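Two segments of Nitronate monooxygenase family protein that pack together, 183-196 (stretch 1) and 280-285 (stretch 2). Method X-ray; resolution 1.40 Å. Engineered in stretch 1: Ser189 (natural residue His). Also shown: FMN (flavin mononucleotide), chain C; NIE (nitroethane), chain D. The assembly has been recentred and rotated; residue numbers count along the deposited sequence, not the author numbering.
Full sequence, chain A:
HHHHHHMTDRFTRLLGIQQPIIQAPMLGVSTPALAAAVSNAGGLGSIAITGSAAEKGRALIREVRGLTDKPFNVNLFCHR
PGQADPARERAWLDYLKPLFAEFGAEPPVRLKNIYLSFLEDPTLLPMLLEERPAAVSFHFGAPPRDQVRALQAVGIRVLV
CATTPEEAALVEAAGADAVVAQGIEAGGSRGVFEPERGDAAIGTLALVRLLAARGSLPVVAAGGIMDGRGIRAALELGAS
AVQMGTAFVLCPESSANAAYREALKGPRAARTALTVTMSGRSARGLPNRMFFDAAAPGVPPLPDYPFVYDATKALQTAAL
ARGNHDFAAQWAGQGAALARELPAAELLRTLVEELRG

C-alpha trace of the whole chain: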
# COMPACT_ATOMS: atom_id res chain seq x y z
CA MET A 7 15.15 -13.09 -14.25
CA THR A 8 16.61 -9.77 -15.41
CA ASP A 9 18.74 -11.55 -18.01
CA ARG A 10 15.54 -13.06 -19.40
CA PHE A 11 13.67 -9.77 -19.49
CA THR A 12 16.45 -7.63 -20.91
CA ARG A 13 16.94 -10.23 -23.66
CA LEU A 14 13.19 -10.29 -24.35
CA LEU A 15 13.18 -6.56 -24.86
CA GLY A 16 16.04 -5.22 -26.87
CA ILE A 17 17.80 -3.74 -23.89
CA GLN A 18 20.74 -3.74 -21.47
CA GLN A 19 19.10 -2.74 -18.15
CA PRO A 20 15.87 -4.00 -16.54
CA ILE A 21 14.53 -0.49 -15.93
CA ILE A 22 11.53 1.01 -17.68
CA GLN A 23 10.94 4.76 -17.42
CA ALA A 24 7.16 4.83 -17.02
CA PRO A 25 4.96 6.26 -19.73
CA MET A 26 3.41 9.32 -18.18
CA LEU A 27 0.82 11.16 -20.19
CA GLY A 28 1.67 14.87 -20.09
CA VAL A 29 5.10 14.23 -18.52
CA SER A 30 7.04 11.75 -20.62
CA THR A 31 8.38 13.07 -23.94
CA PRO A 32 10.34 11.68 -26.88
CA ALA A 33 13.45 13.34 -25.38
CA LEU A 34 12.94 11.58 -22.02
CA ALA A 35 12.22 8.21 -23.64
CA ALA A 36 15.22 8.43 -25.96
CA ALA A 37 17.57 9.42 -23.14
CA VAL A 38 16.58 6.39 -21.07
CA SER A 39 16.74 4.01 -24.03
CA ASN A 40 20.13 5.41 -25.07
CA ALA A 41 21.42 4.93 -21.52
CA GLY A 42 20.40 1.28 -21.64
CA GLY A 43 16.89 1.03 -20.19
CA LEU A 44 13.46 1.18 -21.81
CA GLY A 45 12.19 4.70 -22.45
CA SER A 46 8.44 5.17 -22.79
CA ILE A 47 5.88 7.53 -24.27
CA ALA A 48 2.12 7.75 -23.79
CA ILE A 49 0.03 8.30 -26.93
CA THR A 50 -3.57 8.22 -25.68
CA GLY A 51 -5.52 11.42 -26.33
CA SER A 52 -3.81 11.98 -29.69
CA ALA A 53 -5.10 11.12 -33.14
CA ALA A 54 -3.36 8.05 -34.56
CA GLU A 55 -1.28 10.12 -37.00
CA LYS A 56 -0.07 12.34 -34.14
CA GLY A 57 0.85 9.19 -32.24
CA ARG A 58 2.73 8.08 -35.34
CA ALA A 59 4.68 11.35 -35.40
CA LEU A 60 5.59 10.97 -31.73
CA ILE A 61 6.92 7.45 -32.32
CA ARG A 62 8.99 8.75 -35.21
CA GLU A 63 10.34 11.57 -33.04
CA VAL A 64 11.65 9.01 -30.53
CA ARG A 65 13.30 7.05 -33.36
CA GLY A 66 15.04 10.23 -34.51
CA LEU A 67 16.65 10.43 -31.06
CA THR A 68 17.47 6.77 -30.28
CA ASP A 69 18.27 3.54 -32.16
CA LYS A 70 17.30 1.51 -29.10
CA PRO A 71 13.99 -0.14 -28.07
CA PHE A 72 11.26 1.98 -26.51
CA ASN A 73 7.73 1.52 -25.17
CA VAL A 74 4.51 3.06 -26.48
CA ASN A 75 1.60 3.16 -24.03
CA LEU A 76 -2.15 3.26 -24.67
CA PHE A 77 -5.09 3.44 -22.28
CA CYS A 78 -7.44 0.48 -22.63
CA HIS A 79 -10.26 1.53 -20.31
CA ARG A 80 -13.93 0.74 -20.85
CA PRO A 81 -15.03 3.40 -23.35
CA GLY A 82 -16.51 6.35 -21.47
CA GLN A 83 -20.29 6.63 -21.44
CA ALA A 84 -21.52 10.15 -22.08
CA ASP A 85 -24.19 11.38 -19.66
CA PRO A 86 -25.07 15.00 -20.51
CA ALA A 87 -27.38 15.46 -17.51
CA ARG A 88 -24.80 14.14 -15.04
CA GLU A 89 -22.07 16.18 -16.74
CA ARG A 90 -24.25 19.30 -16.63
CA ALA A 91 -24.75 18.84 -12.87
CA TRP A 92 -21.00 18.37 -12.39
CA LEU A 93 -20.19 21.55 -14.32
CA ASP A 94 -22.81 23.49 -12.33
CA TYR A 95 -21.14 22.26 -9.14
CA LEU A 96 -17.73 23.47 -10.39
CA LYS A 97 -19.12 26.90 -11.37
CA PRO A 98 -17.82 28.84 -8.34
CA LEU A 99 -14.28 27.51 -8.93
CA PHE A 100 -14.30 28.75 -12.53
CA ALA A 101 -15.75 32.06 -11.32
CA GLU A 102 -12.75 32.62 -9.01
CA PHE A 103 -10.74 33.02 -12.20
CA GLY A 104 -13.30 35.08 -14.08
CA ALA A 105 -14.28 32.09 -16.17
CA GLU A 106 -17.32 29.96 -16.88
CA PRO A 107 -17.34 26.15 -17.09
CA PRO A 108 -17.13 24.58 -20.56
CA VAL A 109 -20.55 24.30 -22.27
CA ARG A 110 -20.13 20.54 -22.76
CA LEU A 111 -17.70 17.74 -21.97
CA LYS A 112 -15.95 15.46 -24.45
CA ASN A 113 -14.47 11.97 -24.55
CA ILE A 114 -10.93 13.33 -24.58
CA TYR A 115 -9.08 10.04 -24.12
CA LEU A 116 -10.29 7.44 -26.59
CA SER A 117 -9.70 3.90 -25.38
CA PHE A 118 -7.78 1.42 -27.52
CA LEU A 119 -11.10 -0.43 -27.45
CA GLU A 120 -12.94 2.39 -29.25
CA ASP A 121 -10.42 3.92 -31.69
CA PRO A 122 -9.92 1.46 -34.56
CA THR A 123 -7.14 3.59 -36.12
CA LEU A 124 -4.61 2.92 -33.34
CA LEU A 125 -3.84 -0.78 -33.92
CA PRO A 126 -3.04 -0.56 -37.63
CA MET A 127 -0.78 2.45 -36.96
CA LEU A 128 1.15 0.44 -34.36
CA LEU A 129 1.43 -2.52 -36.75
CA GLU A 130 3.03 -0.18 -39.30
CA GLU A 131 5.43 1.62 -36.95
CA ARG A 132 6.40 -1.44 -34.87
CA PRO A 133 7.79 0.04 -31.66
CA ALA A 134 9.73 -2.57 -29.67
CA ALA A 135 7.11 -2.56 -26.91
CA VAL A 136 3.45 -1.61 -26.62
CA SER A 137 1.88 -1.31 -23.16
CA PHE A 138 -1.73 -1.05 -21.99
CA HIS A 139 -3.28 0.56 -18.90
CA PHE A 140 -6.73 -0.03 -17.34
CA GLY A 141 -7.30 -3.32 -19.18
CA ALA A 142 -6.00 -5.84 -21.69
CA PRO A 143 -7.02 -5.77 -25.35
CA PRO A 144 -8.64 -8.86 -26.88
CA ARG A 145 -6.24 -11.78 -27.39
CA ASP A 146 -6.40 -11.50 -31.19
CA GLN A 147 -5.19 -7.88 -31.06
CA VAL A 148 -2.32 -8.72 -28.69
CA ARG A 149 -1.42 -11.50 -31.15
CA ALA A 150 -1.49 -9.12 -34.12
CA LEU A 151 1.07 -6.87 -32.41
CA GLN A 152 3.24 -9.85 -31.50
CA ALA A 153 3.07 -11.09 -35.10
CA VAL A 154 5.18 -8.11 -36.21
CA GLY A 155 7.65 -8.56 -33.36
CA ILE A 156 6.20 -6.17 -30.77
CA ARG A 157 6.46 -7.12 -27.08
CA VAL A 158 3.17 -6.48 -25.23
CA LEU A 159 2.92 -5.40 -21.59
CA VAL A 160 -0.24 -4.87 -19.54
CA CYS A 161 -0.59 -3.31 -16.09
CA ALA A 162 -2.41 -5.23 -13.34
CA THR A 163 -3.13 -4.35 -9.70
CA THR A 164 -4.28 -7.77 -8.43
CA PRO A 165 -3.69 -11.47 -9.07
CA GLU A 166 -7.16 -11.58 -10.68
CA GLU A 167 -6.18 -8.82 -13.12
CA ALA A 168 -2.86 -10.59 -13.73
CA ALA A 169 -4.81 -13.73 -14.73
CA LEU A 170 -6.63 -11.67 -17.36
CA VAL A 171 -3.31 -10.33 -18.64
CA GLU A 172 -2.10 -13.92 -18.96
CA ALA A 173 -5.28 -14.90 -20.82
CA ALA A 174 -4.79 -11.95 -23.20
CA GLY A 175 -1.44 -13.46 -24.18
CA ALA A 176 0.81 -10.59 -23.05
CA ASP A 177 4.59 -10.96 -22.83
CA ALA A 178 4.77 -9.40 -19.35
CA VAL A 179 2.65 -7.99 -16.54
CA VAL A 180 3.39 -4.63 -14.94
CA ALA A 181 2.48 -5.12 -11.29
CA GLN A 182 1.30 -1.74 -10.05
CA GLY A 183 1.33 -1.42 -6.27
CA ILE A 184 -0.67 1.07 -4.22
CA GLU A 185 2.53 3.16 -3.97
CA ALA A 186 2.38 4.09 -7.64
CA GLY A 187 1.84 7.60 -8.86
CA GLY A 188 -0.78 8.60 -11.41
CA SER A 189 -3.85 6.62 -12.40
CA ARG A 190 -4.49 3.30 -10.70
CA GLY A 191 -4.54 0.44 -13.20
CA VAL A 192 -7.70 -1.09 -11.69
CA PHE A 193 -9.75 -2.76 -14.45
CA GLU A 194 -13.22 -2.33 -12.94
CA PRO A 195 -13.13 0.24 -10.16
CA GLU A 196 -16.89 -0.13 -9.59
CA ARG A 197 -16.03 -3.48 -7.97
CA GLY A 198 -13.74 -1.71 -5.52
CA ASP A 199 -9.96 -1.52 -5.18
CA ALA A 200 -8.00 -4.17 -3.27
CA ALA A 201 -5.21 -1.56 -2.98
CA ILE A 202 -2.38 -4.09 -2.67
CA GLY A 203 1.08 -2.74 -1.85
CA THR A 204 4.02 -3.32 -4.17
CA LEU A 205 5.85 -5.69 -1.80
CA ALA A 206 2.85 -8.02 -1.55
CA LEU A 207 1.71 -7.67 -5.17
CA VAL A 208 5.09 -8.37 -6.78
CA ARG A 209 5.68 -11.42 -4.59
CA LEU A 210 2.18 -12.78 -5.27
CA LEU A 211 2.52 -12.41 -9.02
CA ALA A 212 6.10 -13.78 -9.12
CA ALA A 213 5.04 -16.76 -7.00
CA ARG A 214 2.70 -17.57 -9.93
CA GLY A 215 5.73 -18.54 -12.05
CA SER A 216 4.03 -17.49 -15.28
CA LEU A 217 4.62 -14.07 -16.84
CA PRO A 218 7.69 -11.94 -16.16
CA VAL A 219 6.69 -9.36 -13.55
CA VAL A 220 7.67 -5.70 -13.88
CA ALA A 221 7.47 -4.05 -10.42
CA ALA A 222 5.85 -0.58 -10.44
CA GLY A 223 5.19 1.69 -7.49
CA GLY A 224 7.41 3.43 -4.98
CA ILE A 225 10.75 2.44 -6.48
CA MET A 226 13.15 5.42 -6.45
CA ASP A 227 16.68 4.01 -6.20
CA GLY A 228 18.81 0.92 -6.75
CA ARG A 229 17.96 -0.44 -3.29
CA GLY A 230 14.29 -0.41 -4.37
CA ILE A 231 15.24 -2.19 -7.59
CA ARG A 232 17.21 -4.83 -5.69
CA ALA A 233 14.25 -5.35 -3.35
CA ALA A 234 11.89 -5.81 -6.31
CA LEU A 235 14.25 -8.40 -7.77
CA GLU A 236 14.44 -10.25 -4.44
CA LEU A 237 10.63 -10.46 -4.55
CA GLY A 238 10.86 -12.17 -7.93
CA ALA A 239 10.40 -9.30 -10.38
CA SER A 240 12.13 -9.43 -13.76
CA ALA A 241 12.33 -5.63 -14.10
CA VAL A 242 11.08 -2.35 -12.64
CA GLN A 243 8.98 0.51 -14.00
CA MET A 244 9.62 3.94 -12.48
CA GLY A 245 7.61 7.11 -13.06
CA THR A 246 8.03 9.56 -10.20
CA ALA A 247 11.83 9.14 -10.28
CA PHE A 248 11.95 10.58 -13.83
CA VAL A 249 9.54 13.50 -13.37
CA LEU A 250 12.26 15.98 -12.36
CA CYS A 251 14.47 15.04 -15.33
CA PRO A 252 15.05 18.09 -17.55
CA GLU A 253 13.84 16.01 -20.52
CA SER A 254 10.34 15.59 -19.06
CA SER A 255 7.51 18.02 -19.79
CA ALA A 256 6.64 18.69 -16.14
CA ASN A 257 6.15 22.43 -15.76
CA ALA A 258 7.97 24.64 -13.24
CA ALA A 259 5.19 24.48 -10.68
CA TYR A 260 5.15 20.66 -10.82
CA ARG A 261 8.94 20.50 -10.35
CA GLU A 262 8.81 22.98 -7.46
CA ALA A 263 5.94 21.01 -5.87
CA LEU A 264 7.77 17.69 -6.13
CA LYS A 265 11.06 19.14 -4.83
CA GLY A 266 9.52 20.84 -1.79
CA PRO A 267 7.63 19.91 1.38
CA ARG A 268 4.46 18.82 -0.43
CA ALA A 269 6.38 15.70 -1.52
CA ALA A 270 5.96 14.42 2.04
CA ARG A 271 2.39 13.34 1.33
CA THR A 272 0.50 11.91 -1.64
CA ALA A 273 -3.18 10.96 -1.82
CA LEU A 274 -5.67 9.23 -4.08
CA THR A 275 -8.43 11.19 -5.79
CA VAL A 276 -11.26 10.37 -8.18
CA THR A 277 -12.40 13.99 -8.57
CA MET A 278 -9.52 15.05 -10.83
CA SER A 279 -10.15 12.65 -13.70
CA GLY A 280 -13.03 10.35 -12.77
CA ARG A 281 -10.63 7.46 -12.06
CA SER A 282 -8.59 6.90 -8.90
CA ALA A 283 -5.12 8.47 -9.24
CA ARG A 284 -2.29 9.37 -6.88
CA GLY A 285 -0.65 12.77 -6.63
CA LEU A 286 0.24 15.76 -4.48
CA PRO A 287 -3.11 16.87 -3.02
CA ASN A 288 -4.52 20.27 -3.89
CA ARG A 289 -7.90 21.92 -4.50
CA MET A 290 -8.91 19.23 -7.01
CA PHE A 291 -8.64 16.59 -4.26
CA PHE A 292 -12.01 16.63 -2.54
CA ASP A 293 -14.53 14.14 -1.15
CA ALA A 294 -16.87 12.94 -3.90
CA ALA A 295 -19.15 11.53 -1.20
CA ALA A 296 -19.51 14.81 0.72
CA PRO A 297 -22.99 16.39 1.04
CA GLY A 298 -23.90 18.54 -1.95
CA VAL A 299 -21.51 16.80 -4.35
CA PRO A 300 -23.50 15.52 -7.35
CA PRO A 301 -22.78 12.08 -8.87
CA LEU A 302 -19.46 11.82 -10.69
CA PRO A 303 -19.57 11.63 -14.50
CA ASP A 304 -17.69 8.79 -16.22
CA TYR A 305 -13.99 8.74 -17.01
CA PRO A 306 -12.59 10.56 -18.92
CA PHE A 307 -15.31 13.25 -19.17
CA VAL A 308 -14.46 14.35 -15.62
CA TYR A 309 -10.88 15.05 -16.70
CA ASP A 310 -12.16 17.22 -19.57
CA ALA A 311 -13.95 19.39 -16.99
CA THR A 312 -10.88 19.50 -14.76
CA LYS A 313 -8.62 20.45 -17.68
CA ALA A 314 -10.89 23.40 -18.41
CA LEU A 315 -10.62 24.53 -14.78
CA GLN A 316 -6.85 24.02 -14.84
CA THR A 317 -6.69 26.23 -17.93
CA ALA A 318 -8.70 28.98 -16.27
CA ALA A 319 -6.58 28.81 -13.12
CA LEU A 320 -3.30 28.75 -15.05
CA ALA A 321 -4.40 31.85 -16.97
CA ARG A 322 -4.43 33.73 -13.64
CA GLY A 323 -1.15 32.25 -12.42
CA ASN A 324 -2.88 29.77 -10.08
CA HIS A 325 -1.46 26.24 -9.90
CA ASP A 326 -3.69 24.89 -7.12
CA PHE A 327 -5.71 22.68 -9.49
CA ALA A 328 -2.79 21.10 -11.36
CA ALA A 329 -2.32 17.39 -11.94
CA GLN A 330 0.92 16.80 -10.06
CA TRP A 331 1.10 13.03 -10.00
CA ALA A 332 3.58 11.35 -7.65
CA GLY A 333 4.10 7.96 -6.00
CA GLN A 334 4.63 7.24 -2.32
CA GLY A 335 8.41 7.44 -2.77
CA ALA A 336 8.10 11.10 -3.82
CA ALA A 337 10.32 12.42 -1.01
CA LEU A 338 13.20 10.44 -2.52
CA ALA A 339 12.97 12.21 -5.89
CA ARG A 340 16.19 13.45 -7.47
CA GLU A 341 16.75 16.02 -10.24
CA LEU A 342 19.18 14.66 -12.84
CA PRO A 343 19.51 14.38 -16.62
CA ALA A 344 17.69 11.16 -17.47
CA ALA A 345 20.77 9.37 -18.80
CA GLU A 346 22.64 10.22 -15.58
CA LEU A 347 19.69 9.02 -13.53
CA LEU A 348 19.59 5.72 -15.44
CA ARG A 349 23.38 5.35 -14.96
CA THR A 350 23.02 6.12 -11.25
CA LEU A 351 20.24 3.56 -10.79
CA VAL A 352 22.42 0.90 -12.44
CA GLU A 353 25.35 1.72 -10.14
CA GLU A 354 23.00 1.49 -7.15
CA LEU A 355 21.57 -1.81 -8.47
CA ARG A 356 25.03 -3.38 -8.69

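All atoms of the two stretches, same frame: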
# COMPACT_ATOMS: atom_id res chain seq x y z
N GLY A 183 1.68 -1.46 -7.68
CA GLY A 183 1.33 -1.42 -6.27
C GLY A 183 0.64 -0.12 -5.91
O GLY A 183 0.66 0.86 -6.68
N ILE A 184 0.05 -0.10 -4.71
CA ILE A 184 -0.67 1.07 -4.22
C ILE A 184 0.23 2.31 -4.15
O ILE A 184 -0.24 3.44 -4.27
CB ILE A 184 -1.36 0.79 -2.85
CG1 ILE A 184 -2.49 1.80 -2.56
CG2 ILE A 184 -0.36 0.81 -1.72
CD1 ILE A 184 -3.56 1.87 -3.61
N GLU A 185 1.54 2.08 -4.02
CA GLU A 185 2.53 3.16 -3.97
C GLU A 185 2.55 4.03 -5.22
O GLU A 185 2.98 5.18 -5.17
CB GLU A 185 3.93 2.58 -3.81
CG GLU A 185 4.30 2.10 -2.41
CD GLU A 185 4.01 0.64 -2.14
OE1 GLU A 185 3.04 0.07 -2.69
OE2 GLU A 185 4.76 0.05 -1.33
N ALA A 186 2.14 3.45 -6.35
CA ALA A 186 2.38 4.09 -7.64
C ALA A 186 1.73 5.44 -7.78
O ALA A 186 0.62 5.67 -7.27
CB ALA A 186 1.92 3.19 -8.77
N GLY A 187 2.41 6.33 -8.49
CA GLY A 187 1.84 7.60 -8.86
C GLY A 187 0.92 7.52 -10.07
O GLY A 187 0.97 6.56 -10.85
N GLY A 188 0.09 8.54 -10.25
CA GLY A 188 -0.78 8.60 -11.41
C GLY A 188 -1.98 7.68 -11.29
O GLY A 188 -2.36 7.27 -10.18
N SER A 189 -2.60 7.37 -12.42
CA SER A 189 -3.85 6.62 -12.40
C SER A 189 -3.65 5.17 -11.96
O SER A 189 -2.73 4.47 -12.43
CB SER A 189 -4.55 6.66 -13.76
OG SER A 189 -4.90 8.00 -14.10
N ARG A 190 -4.52 4.71 -11.07
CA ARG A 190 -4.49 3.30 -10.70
C ARG A 190 -4.95 2.41 -11.86
O ARG A 190 -5.92 2.72 -12.54
CB ARG A 190 -5.31 3.04 -9.44
CG ARG A 190 -4.61 3.61 -8.22
CD ARG A 190 -5.07 3.08 -6.89
NE ARG A 190 -5.20 1.62 -6.80
CZ ARG A 190 -4.21 0.73 -6.80
NH1 ARG A 190 -2.95 1.09 -6.95
NH2 ARG A 190 -4.51 -0.56 -6.65
N GLY A 191 -4.25 1.30 -12.07
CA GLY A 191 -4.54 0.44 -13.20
C GLY A 191 -5.71 -0.50 -13.01
O GLY A 191 -5.85 -1.47 -13.76
N VAL A 192 -6.55 -0.24 -12.00
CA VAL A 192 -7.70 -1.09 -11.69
C VAL A 192 -8.62 -1.25 -12.91
O VAL A 192 -9.01 -0.26 -13.53
CB VAL A 192 -8.52 -0.50 -10.53
CG1 VAL A 192 -9.74 -1.39 -10.24
CG2 VAL A 192 -7.66 -0.35 -9.29
N PHE A 193 -8.96 -2.49 -13.24
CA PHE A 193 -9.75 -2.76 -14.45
C PHE A 193 -11.19 -2.27 -14.31
O PHE A 193 -11.72 -1.61 -15.21
CB PHE A 193 -9.78 -4.26 -14.78
CG PHE A 193 -8.52 -4.80 -15.42
CD1 PHE A 193 -7.30 -4.14 -15.30
CD2 PHE A 193 -8.57 -5.99 -16.14
CE1 PHE A 193 -6.15 -4.66 -15.89
CE2 PHE A 193 -7.42 -6.51 -16.73
CZ PHE A 193 -6.21 -5.84 -16.60
N GLU A 194 -11.81 -2.61 -13.18
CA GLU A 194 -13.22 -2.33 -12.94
C GLU A 194 -13.38 -1.70 -11.57
O GLU A 194 -13.68 -2.39 -10.60
CB GLU A 194 -14.04 -3.64 -13.01
CG GLU A 194 -13.99 -4.32 -14.38
CD GLU A 194 -14.79 -5.60 -14.43
OE1 GLU A 194 -14.42 -6.57 -13.72
OE2 GLU A 194 -15.79 -5.65 -15.17
N PRO A 195 -13.14 -0.39 -11.48
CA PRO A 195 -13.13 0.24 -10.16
C PRO A 195 -14.49 0.21 -9.46
O PRO A 195 -14.54 0.37 -8.25
CB PRO A 195 -12.66 1.68 -10.44
CG PRO A 195 -12.71 1.86 -11.93
CD PRO A 195 -12.70 0.50 -12.57
N GLU A 196 -15.57 -0.01 -10.21
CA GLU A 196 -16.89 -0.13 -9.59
C GLU A 196 -16.99 -1.36 -8.67
O GLU A 196 -17.87 -1.43 -7.81
CB GLU A 196 -18.00 -0.17 -10.65
CG GLU A 196 -17.99 -1.40 -11.54
CD GLU A 196 -17.14 -1.22 -12.79
OE1 GLU A 196 -16.26 -0.33 -12.81
OE2 GLU A 196 -17.37 -1.97 -13.76
N GLY A 280 -11.95 11.32 -12.75
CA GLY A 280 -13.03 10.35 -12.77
C GLY A 280 -12.55 8.93 -12.51
O GLY A 280 -13.36 8.00 -12.42
N ARG A 281 -11.24 8.76 -12.38
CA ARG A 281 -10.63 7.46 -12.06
C ARG A 281 -9.60 7.69 -10.97
O ARG A 281 -8.87 8.68 -11.00
CB ARG A 281 -9.95 6.83 -13.28
CG ARG A 281 -10.66 5.58 -13.83
CD ARG A 281 -9.87 5.01 -15.00
NE ARG A 281 -10.37 3.71 -15.45
CZ ARG A 281 -10.04 2.54 -14.89
NH1 ARG A 281 -9.24 2.52 -13.83
NH2 ARG A 281 -10.53 1.41 -15.38
N SER A 282 -9.51 6.76 -10.02
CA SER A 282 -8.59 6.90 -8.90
C SER A 282 -7.14 7.09 -9.38
O SER A 282 -6.65 6.33 -10.22
CB SER A 282 -8.65 5.65 -8.02
OG SER A 282 -7.92 5.84 -6.82
N ALA A 283 -6.48 8.11 -8.84
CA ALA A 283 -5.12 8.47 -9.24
C ALA A 283 -4.40 9.13 -8.08
O ALA A 283 -5.02 9.80 -7.26
CB ALA A 283 -5.16 9.40 -10.44
N ARG A 284 -3.09 8.90 -8.00
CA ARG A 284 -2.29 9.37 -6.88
C ARG A 284 -1.42 10.58 -7.23
O ARG A 284 -0.65 10.55 -8.19
CB ARG A 284 -1.39 8.26 -6.36
CG ARG A 284 -0.51 8.72 -5.18
CD ARG A 284 0.43 7.62 -4.64
NE ARG A 284 -0.33 6.46 -4.17
CZ ARG A 284 -1.05 6.42 -3.06
NH1 ARG A 284 -1.13 7.48 -2.25
NH2 ARG A 284 -1.72 5.31 -2.76
N GLY A 285 -1.52 11.63 -6.43
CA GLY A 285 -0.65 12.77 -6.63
C GLY A 285 -0.53 13.63 -5.39
O GLY A 285 -0.96 13.25 -4.31
N1 FMN C . 0.71 4.78 -16.50
C2 FMN C . 0.13 4.58 -17.75
O2 FMN C . -0.16 3.44 -18.09
N3 FMN C . -0.09 5.62 -18.62
C4 FMN C . 0.24 6.90 -18.22
O4 FMN C . 0.05 7.86 -18.96
C4A FMN C . 0.80 7.11 -16.98
N5 FMN C . 1.12 8.39 -16.61
C5A FMN C . 1.70 8.65 -15.40
C6 FMN C . 2.01 9.96 -15.08
C7 FMN C . 2.61 10.27 -13.87
C7M FMN C . 2.94 11.72 -13.62
C8 FMN C . 2.88 9.26 -12.96
C8M FMN C . 3.51 9.58 -11.63
C9 FMN C . 2.55 7.93 -13.28
C9A FMN C . 1.96 7.62 -14.51
N10 FMN C . 1.64 6.31 -14.86
C10 FMN C . 1.05 6.06 -16.10
C1' FMN C . 1.88 5.17 -13.90
C2' FMN C . 3.22 4.48 -14.12
O2' FMN C . 3.14 3.66 -15.25
C3' FMN C . 3.58 3.60 -12.93
O3' FMN C . 2.49 2.80 -12.51
C4' FMN C . 3.95 4.51 -11.78
O4' FMN C . 4.63 5.65 -12.28
C5' FMN C . 4.88 3.76 -10.84
O5' FMN C . 4.86 4.48 -9.66
P FMN C . 6.06 5.43 -9.23
O1P FMN C . 7.32 4.98 -9.93
O2P FMN C . 6.15 5.36 -7.73
O3P FMN C . 5.68 6.79 -9.70
N3 NIE D . -1.82 9.44 -15.11
C1 NIE D . -3.27 8.24 -16.55
C2 NIE D . -2.39 9.46 -16.41
O4 NIE D . -1.33 8.39 -14.69
O5 NIE D . -2.16 10.42 -14.23
O HOH W 1 -7.82 4.45 -11.91

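Two arginines of stretch 2, Arg284 and Arg281, supply most of its share of the 548 Å² buried between the segments, and both spend their guanidinium groups on backbone carbonyls. Arg284 works first through its main chain: Gly188 N donates to Arg284 O (3.0 Å, 160°) and Arg284 N to Gly188 O (2.8 Å, 162°), the reciprocal pair expected of an antiparallel bridge. Its side chain, extended through chi1 and chi2 (both t) before turning at chi3 (m), reaches the type I turn Gly183–Ala186. There Arg284 NH2 donates to Ile184 O at 2.8 Å, while a weak bond joins Arg284 NE to the same Ile184 O at 3.0 Å; both Ile184 O and Ala186 O lie near the guanidinium plane.

Bridge geometry continues at Ser189, an engineered residue, whose CA sits 3.9 Å from Ala283 CA; the small Ala283 CB fits 3.6 Å from Ser189 CA. Next, Arg190 N donates to Ser282 O (2.8 Å, 167°).

Arg281 closes the other end. Its NH1 and NH2 fork onto Val192 O at 2.8 and 2.9 Å, respectively, while Pro195 CG covers one guanidinium face. One water donates to Arg190 O (2.6 Å) and Ser282 O (2.8 Å) and accepts from Arg281 NH1 (3.1 Å).

Glycine suits position 188: the phi of Gly188 is 77°, and a CB would clash with nitroethane O4.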